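Local structure of leucine--trna ligase (Agrobacterium radiobacter, 5AH5) at residues Q188-D198 / Y410-Q420. The protein probably attaches L-leucine to tRNA(Leu) at the expense of ATP, as an aminoacyl-tRNA synthetase that also binds zinc. Residues are numbered along the deposited sequence; the frame is centred on the assembly and turned at random.
Sequences QWFVDIRSYAD and YRLQNWSISRQ. With nucleotides of chain D.
A bend at chi3 (68°) turns the end of Arg194 toward the 410-412 backbone, where its NH1 is held by two carbonyls, at 2.7 Å from Leu412 O and 2.9 Å from Tyr410 O. Both oxygens lie at the edge of the guanidinium, near its plane; NH1 meets Leu412 O nearly head-on but stands above the carbonyl plane of Tyr410. A water bridges Arg194 NH2 and Tyr410 N, so the two bonds and the water fix the rotation of the guanidinium. Ser418 OG, placed between its own backbone N and carbonyl carbon (chi1 44°), serves both ways: it takes the N-H of Trp189 at 2.7 Å (167°) and donates to Gln188 OE1, also at 2.7 Å. Asn414 splits its amide. Asn414 OD1 accepts from Arg194 N at 2.8 Å, almost straight, whereas its ND2 reaches Asp192 OD1 from above the carboxylate plane and has a second partner in Tyr148. Between these polar ends Val191 and Trp415 form an antiparallel hydrogen-bonded pair. Val191 CG2 rests 3.6 Å from Trp415 CE3, and Ile417 CG2 lies above one face of the Trp415 indole, offset toward the rim. Farther along, Ala197 CB packs on Leu412 CD2 (3.6 Å) and on the Tyr410 ring. Arg411, directed away from 188-198, binds C80 O3' of chain D, the tRNA, by NE and A81 OP1 of chain D by NH2. The pairing joins strands 182-191 and 415-419, over 200 residues apart, in one antiparallel sheet; loop 411-414 links strand 404-410, of another sheet, to 415-419. Strand 147-151 flanks the other edge of 182-191, while helix 533-546 covers the Val191 and Trp415 face through Phe539 and a ring stack from Tyr536.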
loop_
_atom_site.group_PDB
_atom_site.type_symbol
_atom_site.label_atom_id
_atom_site.label_comp_id
_atom_site.label_asym_id
_atom_site.label_seq_id
_atom_site.Cartn_x
_atom_site.Cartn_y
_atom_site.Cartn_z
ATOM N N GLN B 188 11.959 7.685 25.727
ATOM C CA GLN B 188 11.058 6.944 24.866
ATOM C C GLN B 188 11.862 5.959 24.052
ATOM O O GLN B 188 13.123 6.061 23.969
ATOM C CB GLN B 188 10.317 7.891 23.940
ATOM C CG GLN B 188 9.370 8.854 24.609
ATOM C CD GLN B 188 8.131 8.219 25.198
ATOM O OE1 GLN B 188 7.540 7.279 24.662
ATOM N NE2 GLN B 188 7.716 8.757 26.319
ATOM N N TRP B 189 11.136 4.988 23.479
ATOM C CA TRP B 189 11.735 4.008 22.596
ATOM C C TRP B 189 11.612 4.473 21.144
ATOM O O TRP B 189 10.582 5.082 20.744
ATOM C CB TRP B 189 11.118 2.613 22.781
ATOM C CG TRP B 189 11.445 2.045 24.130
ATOM C CD1 TRP B 189 10.681 2.123 25.236
ATOM C CD2 TRP B 189 12.614 1.305 24.497
ATOM N NE1 TRP B 189 11.286 1.490 26.271
ATOM C CE2 TRP B 189 12.482 0.981 25.853
ATOM C CE3 TRP B 189 13.768 0.901 23.812
ATOM C CZ2 TRP B 189 13.456 0.249 26.550
ATOM C CZ3 TRP B 189 14.714 0.196 24.448
ATOM C CH2 TRP B 189 14.574 -0.129 25.850
ATOM N N PHE B 190 12.661 4.149 20.383
ATOM C CA PHE B 190 12.845 4.554 19.001
ATOM C C PHE B 190 13.428 3.403 18.192
ATOM O O PHE B 190 14.094 2.498 18.760
ATOM C CB PHE B 190 13.880 5.669 18.931
ATOM C CG PHE B 190 13.451 6.913 19.589
ATOM C CD1 PHE B 190 12.721 7.856 18.904
ATOM C CD2 PHE B 190 13.777 7.152 20.926
ATOM C CE1 PHE B 190 12.322 9.035 19.539
ATOM C CE2 PHE B 190 13.393 8.297 21.543
ATOM C CZ PHE B 190 12.662 9.250 20.853
ATOM N N VAL B 191 13.207 3.447 16.876
ATOM C CA VAL B 191 13.973 2.629 15.934
ATOM C C VAL B 191 14.780 3.540 15.019
ATOM O O VAL B 191 14.278 4.559 14.530
ATOM C CB VAL B 191 13.122 1.713 15.066
ATOM C CG1 VAL B 191 13.953 0.507 14.652
ATOM C CG2 VAL B 191 11.848 1.286 15.763
ATOM N N ASP B 192 16.041 3.170 14.794
ATOM C CA ASP B 192 16.962 3.986 14.010
ATOM C C ASP B 192 16.718 3.836 12.494
ATOM O O ASP B 192 17.500 3.256 11.789
ATOM C CB ASP B 192 18.395 3.589 14.356
ATOM C CG ASP B 192 19.434 4.542 13.789
ATOM O OD1 ASP B 192 19.086 5.575 13.167
ATOM O OD2 ASP B 192 20.613 4.244 13.964
ATOM N N ILE B 193 15.599 4.341 12.027
ATOM C CA ILE B 193 15.284 4.391 10.590
ATOM C C ILE B 193 16.199 5.352 9.781
ATOM O O ILE B 193 16.470 5.121 8.582
ATOM C CB ILE B 193 13.795 4.711 10.414
ATOM C CG1 ILE B 193 13.287 4.384 8.994
ATOM C CG2 ILE B 193 13.490 6.148 10.810
ATOM C CD1 ILE B 193 11.780 4.546 8.894
ATOM N N ARG B 194 16.697 6.402 10.430
ATOM C CA ARG B 194 17.648 7.327 9.790
ATOM C C ARG B 194 18.857 6.619 9.209
ATOM O O ARG B 194 19.301 6.980 8.130
ATOM C CB ARG B 194 18.059 8.495 10.698
ATOM C CG ARG B 194 16.988 9.564 10.816
ATOM C CD ARG B 194 17.283 10.623 11.885
ATOM N NE ARG B 194 18.423 11.428 11.499
ATOM C CZ ARG B 194 18.403 12.502 10.707
ATOM N NH1 ARG B 194 17.286 12.995 10.184
ATOM N NH2 ARG B 194 19.542 13.118 10.446
ATOM N N SER B 195 19.347 5.583 9.868
ATOM C CA SER B 195 20.540 4.875 9.399
ATOM C C SER B 195 20.273 4.051 8.132
ATOM O O SER B 195 21.205 3.620 7.469
ATOM C CB SER B 195 21.103 3.968 10.518
ATOM O OG SER B 195 20.181 2.923 10.868
ATOM N N TYR B 196 19.004 3.785 7.852
ATOM C CA TYR B 196 18.574 3.140 6.628
ATOM C C TYR B 196 18.027 4.107 5.587
ATOM O O TYR B 196 17.577 3.676 4.536
ATOM C CB TYR B 196 17.489 2.115 6.936
ATOM C CG TYR B 196 18.053 0.849 7.493
ATOM C CD1 TYR B 196 18.704 0.833 8.733
ATOM C CD2 TYR B 196 17.954 -0.341 6.783
ATOM C CE1 TYR B 196 19.234 -0.334 9.245
ATOM C CE2 TYR B 196 18.463 -1.507 7.292
ATOM C CZ TYR B 196 19.097 -1.501 8.535
ATOM O OH TYR B 196 19.603 -2.682 9.007
ATOM N N ALA B 197 18.070 5.398 5.857
ATOM C CA ALA B 197 17.360 6.361 5.027
ATOM C C ALA B 197 17.897 6.427 3.597
ATOM O O ALA B 197 17.120 6.627 2.662
ATOM C CB ALA B 197 17.390 7.742 5.648
ATOM N N ASP B 198 19.204 6.289 3.441
ATOM C CA ASP B 198 19.802 6.226 2.124
ATOM C C ASP B 198 19.304 5.039 1.280
ATOM O O ASP B 198 19.020 5.196 0.107
ATOM C CB ASP B 198 21.338 6.154 2.231
ATOM C CG ASP B 198 21.993 7.522 2.422
ATOM O OD1 ASP B 198 21.359 8.590 2.223
ATOM O OD2 ASP B 198 23.191 7.503 2.732
ATOM N N TYR B 410 18.752 14.879 6.575
ATOM C CA TYR B 410 17.512 14.170 6.255
ATOM C C TYR B 410 16.363 14.752 7.034
ATOM O O TYR B 410 16.492 14.983 8.223
ATOM C CB TYR B 410 17.654 12.686 6.585
ATOM C CG TYR B 410 18.792 11.992 5.873
ATOM C CD1 TYR B 410 20.102 12.063 6.365
ATOM C CD2 TYR B 410 18.572 11.277 4.705
ATOM C CE1 TYR B 410 21.144 11.463 5.699
ATOM C CE2 TYR B 410 19.602 10.642 4.054
ATOM C CZ TYR B 410 20.881 10.748 4.541
ATOM O OH TYR B 410 21.885 10.131 3.878
ATOM N N ARG B 411 15.225 14.964 6.389
ATOM C CA ARG B 411 13.987 15.365 7.087
ATOM C C ARG B 411 13.415 14.262 8.023
ATOM O O ARG B 411 12.771 14.564 9.022
ATOM C CB ARG B 411 12.963 15.711 6.036
ATOM C CG ARG B 411 11.603 16.138 6.509
ATOM C CD ARG B 411 10.587 16.119 5.377
ATOM N NE ARG B 411 9.255 16.289 5.945
ATOM C CZ ARG B 411 8.585 15.376 6.662
ATOM N NH1 ARG B 411 9.067 14.147 6.863
ATOM N NH2 ARG B 411 7.400 15.697 7.158
ATOM N N LEU B 412 13.561 13.014 7.593
ATOM C CA LEU B 412 13.138 11.811 8.306
ATOM C C LEU B 412 13.581 11.847 9.785
ATOM O O LEU B 412 14.777 12.010 10.102
ATOM C CB LEU B 412 13.791 10.608 7.612
ATOM C CG LEU B 412 13.442 9.218 8.085
ATOM C CD1 LEU B 412 11.976 8.966 7.865
ATOM C CD2 LEU B 412 14.277 8.155 7.409
ATOM N N GLN B 413 12.631 11.693 10.685
ATOM C CA GLN B 413 12.979 11.575 12.122
ATOM C C GLN B 413 13.024 10.089 12.535
ATOM O O GLN B 413 12.283 9.237 11.999
ATOM C CB GLN B 413 11.946 12.282 12.937
ATOM C CG GLN B 413 11.798 13.733 12.539
ATOM C CD GLN B 413 10.752 14.423 13.361
ATOM O OE1 GLN B 413 10.440 13.978 14.467
ATOM N NE2 GLN B 413 10.174 15.499 12.827
ATOM N N ASN B 414 13.863 9.758 13.495
ATOM C CA ASN B 414 13.801 8.414 14.044
ATOM C C ASN B 414 12.422 8.137 14.620
ATOM O O ASN B 414 11.696 9.046 15.034
ATOM C CB ASN B 414 14.960 8.101 14.963
ATOM C CG ASN B 414 16.198 7.636 14.190
ATOM O OD1 ASN B 414 16.140 7.305 13.007
ATOM N ND2 ASN B 414 17.307 7.547 14.872
ATOM N N TRP B 415 12.041 6.870 14.522
ATOM C CA TRP B 415 10.674 6.413 14.719
ATOM C C TRP B 415 10.380 6.115 16.214
ATOM O O TRP B 415 10.847 5.087 16.724
ATOM C CB TRP B 415 10.583 5.131 13.923
ATOM C CG TRP B 415 9.258 4.438 13.898
ATOM C CD1 TRP B 415 8.074 4.933 14.272
ATOM C CD2 TRP B 415 9.031 3.123 13.434
ATOM N NE1 TRP B 415 7.090 3.977 14.099
ATOM C CE2 TRP B 415 7.670 2.859 13.577
ATOM C CE3 TRP B 415 9.859 2.136 12.906
ATOM C CZ2 TRP B 415 7.103 1.668 13.192
ATOM C CZ3 TRP B 415 9.299 0.926 12.534
ATOM C CH2 TRP B 415 7.916 0.711 12.681
ATOM N N SER B 416 9.592 6.976 16.870
ATOM C CA SER B 416 8.990 6.712 18.193
ATOM C C SER B 416 7.963 5.623 18.117
ATOM O O SER B 416 6.934 5.811 17.453
ATOM C CB SER B 416 8.150 7.882 18.727
ATOM O OG SER B 416 8.904 9.020 18.813
ATOM N N ILE B 417 8.179 4.571 18.889
ATOM C CA ILE B 417 7.292 3.413 18.972
ATOM C C ILE B 417 6.615 3.191 20.306
ATOM O O ILE B 417 5.630 2.453 20.371
ATOM C CB ILE B 417 7.974 2.110 18.493
ATOM C CG1 ILE B 417 9.276 1.812 19.254
ATOM C CG2 ILE B 417 8.260 2.251 17.007
ATOM C CD1 ILE B 417 9.781 0.384 19.107
ATOM N N SER B 418 7.090 3.846 21.348
ATOM C CA SER B 418 6.482 3.712 22.657
ATOM C C SER B 418 5.262 4.612 22.828
ATOM O O SER B 418 5.280 5.793 22.500
ATOM C CB SER B 418 7.508 3.872 23.783
ATOM O OG SER B 418 8.409 4.948 23.602
ATOM N N ARG B 419 4.195 4.000 23.316
ATOM C CA ARG B 419 2.913 4.640 23.456
ATOM C C ARG B 419 2.448 4.493 24.909
ATOM O O ARG B 419 2.540 3.410 25.465
ATOM C CB ARG B 419 1.918 3.980 22.486
ATOM C CG ARG B 419 2.409 4.082 21.042
ATOM C CD ARG B 419 2.322 5.515 20.556
ATOM N NE ARG B 419 2.765 5.593 19.165
ATOM C CZ ARG B 419 3.977 5.906 18.788
ATOM N NH1 ARG B 419 4.913 6.240 19.683
ATOM N NH2 ARG B 419 4.267 5.904 17.487
ATOM N N GLN B 420 1.884 5.550 25.484
ATOM C CA GLN B 420 1.394 5.518 26.901
ATOM C C GLN B 420 -0.017 5.075 26.858
ATOM O O GLN B 420 -0.961 5.764 27.269
ATOM C CB GLN B 420 1.566 6.861 27.643
ATOM C CG GLN B 420 3.046 7.352 27.729
ATOM C CD GLN B 420 3.671 7.654 26.327
ATOM O OE1 GLN B 420 3.059 8.360 25.567
ATOM N NE2 GLN B 420 4.843 7.100 25.998
ATOM P P C D 80 3.164 15.905 3.267
ATOM O OP1 C D 80 3.328 14.973 4.434
ATOM O OP2 C D 80 2.117 16.934 3.271
ATOM O "O5'" C D 80 4.527 16.694 3.120
ATOM C "C5'" C D 80 5.766 16.089 3.404
ATOM C "C4'" C D 80 6.870 17.045 3.050
ATOM O "O4'" C D 80 6.810 17.402 1.642
ATOM C "C3'" C D 80 6.849 18.394 3.750
ATOM O "O3'" C D 80 7.311 18.256 5.091
ATOM C "C2'" C D 80 7.792 19.178 2.854
ATOM O "O2'" C D 80 9.130 18.775 3.016
ATOM C "C1'" C D 80 7.296 18.738 1.472
ATOM N N1 C D 80 6.204 19.611 0.959
ATOM C C2 C D 80 6.534 20.888 0.498
ATOM O O2 C D 80 7.725 21.231 0.487
ATOM N N3 C D 80 5.548 21.709 0.063
ATOM C C4 C D 80 4.274 21.326 0.154
ATOM N N4 C D 80 3.333 22.169 -0.271
ATOM C C5 C D 80 3.904 20.056 0.689
ATOM C C6 C D 80 4.892 19.231 1.055
ATOM P P A D 81 6.669 19.119 6.293
ATOM O OP1 A D 81 7.348 18.652 7.520
ATOM O OP2 A D 81 5.204 19.086 6.221
ATOM O "O5'" A D 81 7.172 20.598 5.981
ATOM C "C5'" A D 81 8.594 20.802 5.918
ATOM C "C4'" A D 81 8.950 22.182 5.432
ATOM O "O4'" A D 81 8.697 22.305 4.010
ATOM C "C3'" A D 81 8.205 23.374 6.037
ATOM O "O3'" A D 81 8.686 23.582 7.364
ATOM C "C2'" A D 81 8.553 24.448 5.017
ATOM O "O2'" A D 81 9.859 24.969 5.195
ATOM C "C1'" A D 81 8.403 23.657 3.711
ATOM N N9 A D 81 7.028 23.728 3.243
ATOM C C8 A D 81 5.972 22.895 3.516
ATOM N N7 A D 81 4.836 23.292 2.996
ATOM C C5 A D 81 5.164 24.475 2.348
ATOM C C6 A D 81 4.401 25.384 1.593
ATOM N N6 A D 81 3.096 25.236 1.356
ATOM N N1 A D 81 5.032 26.469 1.094
ATOM C C2 A D 81 6.344 26.614 1.325
ATOM N N3 A D 81 7.170 25.827 2.014
ATOM C C4 A D 81 6.509 24.763 2.504
HETATM O O HOH W 1 19.419 15.401 9.135
#